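PDB 3CLJ: protein NRD1 from Saccharomyces cerevisiae, which binds the phosphorylated C-terminal domain of RNA polymerase II through its CTD-interacting domain, as part of the Nrd1-Nab3-Sen1 termination complex. Local coordinates for residues Asn5-Leu10 with Ile43-Asp48; Lys27-Ala32 with Asp66-Ala71. All coordinates share one frame; numbering follows the deposited sequence.

Contact 1. Residues Asn5-Leu10 with Ile43-Asp48; sequences NFVATL and ISLIID
Leu45 is the central side chain here, pointing from helix 39-52 toward helix 3-11, where it meets Phe6, Val7 and Leu10. Its CD2 branch does most of the touching: it lies 3.7 Å from Val7 CG2, in a crossing close to a right angle, and 4.0 Å from Phe6 CE2. The latter approach is to the ring edge, near the ring plane, as the two side chains slide past each other in opposite directions. Leu10 comes tip to tip with Leu45, its CD2 being 3.9 Å from Leu45 CD1. Ile46 CG2 supplies a second methyl to the Phe6 edge, 4.0 Å from CZ. Replacing Leu45 by an alanine would remove CG and both methyls, and would probably loosen the packing of helix 3-11 against helix 39-52. Both helices belong to the all-helical CID domain; the axes of segments 5-10 and 43-48 run nearly parallel, 11° apart, and approach to 11.3 Å. At this separation the contact is made by side-chain ends, and Phe6, Leu10 and Leu45 extend with CG anti to the backbone N (chi1 -178° for Phe6). Further out, Leu28 of helix 22-34 packs on Leu10, and Ile64 of helix 58-77 touches Leu10 and Ile46. Along helix 3-11, Asn5 O accepts from both Thr9 N and Thr9 OG1, the hydroxyl lying 2.7 Å away and above the carbonyl plane.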
loop_
_atom_site.group_PDB
_atom_site.type_symbol
_atom_site.label_atom_id
_atom_site.label_comp_id
_atom_site.label_asym_id
_atom_site.label_seq_id
_atom_site.Cartn_x
_atom_site.Cartn_y
_atom_site.Cartn_z
ATOM N N ASN A 5 17.362 -8.465 1.798
ATOM C CA ASN A 5 16.552 -9.170 0.774
ATOM C C ASN A 5 15.206 -8.462 0.529
ATOM O O ASN A 5 14.739 -8.380 -0.615
ATOM C CB ASN A 5 16.349 -10.651 1.182
ATOM C CG ASN A 5 15.707 -11.515 0.086
ATOM O OD1 ASN A 5 14.985 -11.034 -0.782
ATOM N ND2 ASN A 5 15.948 -12.827 0.162
ATOM N N PHE A 6 14.569 -7.970 1.597
ATOM C CA PHE A 6 13.326 -7.222 1.472
ATOM C C PHE A 6 13.493 -5.932 0.630
ATOM O O PHE A 6 12.713 -5.669 -0.285
ATOM C CB PHE A 6 12.746 -6.859 2.844
ATOM C CG PHE A 6 11.422 -6.116 2.752
ATOM C CD1 PHE A 6 10.208 -6.815 2.681
ATOM C CD2 PHE A 6 11.384 -4.706 2.697
ATOM C CE1 PHE A 6 8.981 -6.133 2.605
ATOM C CE2 PHE A 6 10.181 -4.037 2.620
ATOM C CZ PHE A 6 8.965 -4.764 2.560
ATOM N N VAL A 7 14.522 -5.160 0.963
ATOM C CA VAL A 7 14.883 -3.934 0.232
ATOM C C VAL A 7 15.124 -4.224 -1.258
ATOM O O VAL A 7 14.470 -3.608 -2.108
ATOM C CB VAL A 7 16.095 -3.209 0.897
ATOM C CG1 VAL A 7 16.610 -2.065 0.047
ATOM C CG2 VAL A 7 15.715 -2.695 2.231
ATOM N N ALA A 8 16.028 -5.172 -1.557
ATOM C CA ALA A 8 16.297 -5.601 -2.931
ATOM C C ALA A 8 15.050 -6.117 -3.658
ATOM O O ALA A 8 14.875 -5.830 -4.836
ATOM C CB ALA A 8 17.522 -6.665 -3.005
ATOM N N THR A 9 14.172 -6.848 -2.970
ATOM C CA THR A 9 12.963 -7.379 -3.593
ATOM C C THR A 9 11.953 -6.240 -3.909
ATOM O O THR A 9 11.373 -6.190 -5.018
ATOM C CB THR A 9 12.311 -8.463 -2.706
ATOM O OG1 THR A 9 13.248 -9.547 -2.551
ATOM C CG2 THR A 9 11.003 -8.980 -3.304
ATOM N N LEU A 10 11.803 -5.313 -2.950
ATOM C CA LEU A 10 11.066 -4.095 -3.219
ATOM C C LEU A 10 11.655 -3.259 -4.399
ATOM O O LEU A 10 10.915 -2.944 -5.359
ATOM C CB LEU A 10 10.839 -3.258 -1.942
ATOM C CG LEU A 10 9.964 -2.019 -2.201
ATOM C CD1 LEU A 10 8.465 -2.255 -2.549
ATOM C CD2 LEU A 10 10.077 -1.176 -1.057
ATOM N N ILE A 43 7.245 -0.249 6.648
ATOM C CA ILE A 43 6.156 0.664 6.315
ATOM C C ILE A 43 6.695 1.945 5.630
ATOM O O ILE A 43 6.184 2.325 4.556
ATOM C CB ILE A 43 5.238 0.920 7.577
ATOM C CG1 ILE A 43 4.488 -0.393 7.976
ATOM C CG2 ILE A 43 4.276 2.128 7.382
ATOM C CD1 ILE A 43 3.369 -0.797 7.020
ATOM N N SER A 44 7.735 2.542 6.201
ATOM C CA SER A 44 8.387 3.728 5.596
ATOM C C SER A 44 8.888 3.411 4.185
ATOM O O SER A 44 8.599 4.153 3.227
ATOM C CB SER A 44 9.471 4.357 6.508
ATOM O OG SER A 44 10.715 3.682 6.400
ATOM N N LEU A 45 9.526 2.258 4.016
ATOM C CA LEU A 45 9.960 1.873 2.682
ATOM C C LEU A 45 8.858 1.716 1.636
ATOM O O LEU A 45 9.017 2.199 0.508
ATOM C CB LEU A 45 10.931 0.686 2.693
ATOM C CG LEU A 45 11.577 0.302 1.340
ATOM C CD1 LEU A 45 12.379 1.487 0.682
ATOM C CD2 LEU A 45 12.510 -0.960 1.474
ATOM N N ILE A 46 7.740 1.068 1.995
ATOM C CA ILE A 46 6.674 0.837 1.035
ATOM C C ILE A 46 5.911 2.131 0.746
ATOM O O ILE A 46 5.411 2.310 -0.345
ATOM C CB ILE A 46 5.756 -0.407 1.397
ATOM C CG1 ILE A 46 4.765 -0.120 2.548
ATOM C CG2 ILE A 46 6.640 -1.694 1.591
ATOM C CD1 ILE A 46 3.772 -1.275 2.869
ATOM N N ILE A 47 5.808 2.992 1.742
ATOM C CA ILE A 47 5.286 4.376 1.578
ATOM C C ILE A 47 6.126 5.150 0.564
ATOM O O ILE A 47 5.602 5.774 -0.372
ATOM C CB ILE A 47 5.225 5.128 2.934
ATOM C CG1 ILE A 47 4.099 4.517 3.817
ATOM C CG2 ILE A 47 4.937 6.617 2.718
ATOM C CD1 ILE A 47 4.057 5.027 5.255
ATOM N N ASP A 48 7.441 5.077 0.746
ATOM C CA ASP A 48 8.383 5.794 -0.088
ATOM C C ASP A 48 8.455 5.195 -1.496
ATOM O O ASP A 48 8.660 5.913 -2.482
ATOM C CB ASP A 48 9.751 5.822 0.614
ATOM C CG ASP A 48 9.766 6.771 1.835
ATOM O OD1 ASP A 48 8.879 7.647 1.934
ATOM O OD2 ASP A 48 10.711 6.723 2.675
#

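Contact 2. Residues Lys27-Ala32 with Asp66-Ala71; sequences KLTTYA and DSIGRA
The polar part of this interface is one hydroxyl pair: Thr29 OG1 and Ser67 OG are hydrogen-bonded at 2.6 Å. Ser67 OG is anti to its backbone N (chi1 -173°), while Thr29 OG1 sits beside its own N, where it also bonds to Ile25 O one turn back. That second bond ties the buried hydroxyl to its helix. Apolar contacts lie beside this pair. Thr29 CG2, anti to the backbone N, meets Ala71 CB at 3.9 Å. Ile68, directed across the interface by its first torsion, lays its CG1 3.9 Å from Ala32 CB, and its CD1 reaches the backbone of the facing helix, 4.0 Å from Leu28 O. Within segment 66-71, Arg70 grips Asp66 side-on across one turn in a salt bridge, NE to OD1 at 2.8 Å and NH2 to OD2 at 2.8 Å, with both oxygens in the guanidinium plane but met from above the carboxylate plane. Trp127 NE1 also donates to Asp66 OD1, linking the salt bridge to helix 114-130. With Ala32, Ser67 and Ala71 directed at the facing segment, the backbones come close: Thr29 CA is 5.2 Å from Ile68 CA, and the segment axes, 9.2 Å apart, cross at -32°. Such close packing of helix 22-34 on helix 58-77 is consistent with the all-helical, right-handed superhelix of CID domains.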
loop_
_atom_site.group_PDB
_atom_site.type_symbol
_atom_site.label_atom_id
_atom_site.label_comp_id
_atom_site.label_asym_id
_atom_site.label_seq_id
_atom_site.Cartn_x
_atom_site.Cartn_y
_atom_site.Cartn_z
ATOM N N LYS A 27 5.713 -12.369 -1.386
ATOM C CA LYS A 27 7.050 -12.486 -0.735
ATOM C C LYS A 27 7.261 -11.340 0.279
ATOM O O LYS A 27 7.608 -11.553 1.431
ATOM C CB LYS A 27 8.145 -12.409 -1.808
ATOM C CG LYS A 27 9.397 -13.144 -1.491
ATOM C CD LYS A 27 10.604 -12.522 -2.176
ATOM C CE LYS A 27 11.924 -13.147 -1.659
ATOM N NZ LYS A 27 13.005 -12.425 -2.341
ATOM N N LEU A 28 6.990 -10.116 -0.158
ATOM C CA LEU A 28 7.026 -8.980 0.730
ATOM C C LEU A 28 6.071 -9.103 1.903
ATOM O O LEU A 28 6.378 -8.664 3.021
ATOM C CB LEU A 28 6.754 -7.673 -0.061
ATOM C CG LEU A 28 7.712 -7.242 -1.176
ATOM C CD1 LEU A 28 7.224 -5.873 -1.788
ATOM C CD2 LEU A 28 9.217 -7.150 -0.723
ATOM N N THR A 29 4.912 -9.697 1.656
ATOM C CA THR A 29 3.829 -9.716 2.637
ATOM C C THR A 29 4.164 -10.742 3.733
ATOM O O THR A 29 3.944 -10.508 4.947
ATOM C CB THR A 29 2.487 -10.023 1.958
ATOM O OG1 THR A 29 2.209 -8.997 0.976
ATOM C CG2 THR A 29 1.357 -10.048 2.986
ATOM N N THR A 30 4.716 -11.871 3.299
ATOM C CA THR A 30 5.187 -12.884 4.246
ATOM C C THR A 30 6.317 -12.349 5.124
ATOM O O THR A 30 6.314 -12.558 6.348
ATOM C CB THR A 30 5.551 -14.194 3.527
ATOM O OG1 THR A 30 4.351 -14.678 2.907
ATOM C CG2 THR A 30 6.086 -15.261 4.525
ATOM N N TYR A 31 7.236 -11.603 4.513
ATOM C CA TYR A 31 8.289 -10.983 5.283
ATOM C C TYR A 31 7.672 -10.012 6.305
ATOM O O TYR A 31 8.099 -9.979 7.457
ATOM C CB TYR A 31 9.298 -10.249 4.384
ATOM C CG TYR A 31 10.417 -9.641 5.221
ATOM C CD1 TYR A 31 11.570 -10.357 5.446
ATOM C CD2 TYR A 31 10.282 -8.363 5.817
ATOM C CE1 TYR A 31 12.608 -9.841 6.230
ATOM C CE2 TYR A 31 11.298 -7.842 6.617
ATOM C CZ TYR A 31 12.465 -8.599 6.824
ATOM O OH TYR A 31 13.514 -8.138 7.597
ATOM N N ALA A 32 6.698 -9.197 5.880
ATOM C CA ALA A 32 6.103 -8.193 6.767
ATOM C C ALA A 32 5.478 -8.825 8.033
ATOM O O ALA A 32 5.643 -8.308 9.152
ATOM C CB ALA A 32 5.070 -7.314 6.003
ATOM N N ASP A 66 -2.011 -2.597 -0.055
ATOM C CA ASP A 66 -3.180 -3.419 0.134
ATOM C C ASP A 66 -2.853 -4.736 0.787
ATOM O O ASP A 66 -3.539 -5.172 1.681
ATOM C CB ASP A 66 -3.878 -3.718 -1.234
ATOM C CG ASP A 66 -5.074 -4.606 -1.085
ATOM O OD1 ASP A 66 -6.037 -4.229 -0.384
ATOM O OD2 ASP A 66 -5.093 -5.723 -1.645
ATOM N N SER A 67 -1.845 -5.401 0.265
ATOM C CA SER A 67 -1.512 -6.740 0.721
ATOM C C SER A 67 -0.993 -6.741 2.181
ATOM O O SER A 67 -1.473 -7.494 3.016
ATOM C CB SER A 67 -0.453 -7.346 -0.207
ATOM O OG SER A 67 -0.238 -8.705 0.137
ATOM N N ILE A 68 -0.017 -5.888 2.456
ATOM C CA ILE A 68 0.558 -5.788 3.759
ATOM C C ILE A 68 -0.472 -5.138 4.716
ATOM O O ILE A 68 -0.713 -5.637 5.829
ATOM C CB ILE A 68 1.918 -5.024 3.690
ATOM C CG1 ILE A 68 2.986 -5.942 3.070
ATOM C CG2 ILE A 68 2.353 -4.512 5.126
ATOM C CD1 ILE A 68 4.363 -5.197 2.782
ATOM N N GLY A 69 -1.124 -4.072 4.258
ATOM C CA GLY A 69 -2.133 -3.456 5.073
ATOM C C GLY A 69 -3.255 -4.342 5.534
ATOM O O GLY A 69 -3.635 -4.275 6.726
ATOM N N ARG A 70 -3.810 -5.183 4.620
ATOM C CA ARG A 70 -4.955 -6.027 4.989
ATOM C C ARG A 70 -4.442 -7.254 5.745
ATOM O O ARG A 70 -5.158 -7.770 6.586
ATOM C CB ARG A 70 -5.918 -6.405 3.822
ATOM C CG ARG A 70 -6.924 -5.285 3.336
ATOM C CD ARG A 70 -7.995 -5.756 2.225
ATOM N NE ARG A 70 -7.273 -6.277 1.061
ATOM C CZ ARG A 70 -7.045 -7.565 0.800
ATOM N NH1 ARG A 70 -7.556 -8.536 1.563
ATOM N NH2 ARG A 70 -6.269 -7.872 -0.221
ATOM N N ALA A 71 -3.195 -7.683 5.484
ATOM C CA ALA A 71 -2.585 -8.776 6.293
ATOM C C ALA A 71 -2.416 -8.348 7.769
ATOM O O ALA A 71 -2.768 -9.082 8.688
ATOM C CB ALA A 71 -1.261 -9.272 5.705
#

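How the contacts relate
Contacts 1 and 2, with centres 11 Å apart, alternate along the chain and involve four helices of one CID domain. The join runs mainly between 5-10 and 27-32. Lys27 NZ is 2.9 Å from Asn5 OD1 and 2.9 Å from Thr9 OG1, both probable hydrogen bonds, although Asn5 has a second conformer. Beside this polar bridge, Phe6 CE1 packs 3.5 Å from Leu28 CD2 and Phe6 CD1 lies 3.5 Å from Tyr31 CD2, the two ring planes inclined by about 35°. The other two helices are joined by Ile46 packing on Ile68. The assembly contains no CTD peptide, so the geometry assigns neither contact a part in CTD binding.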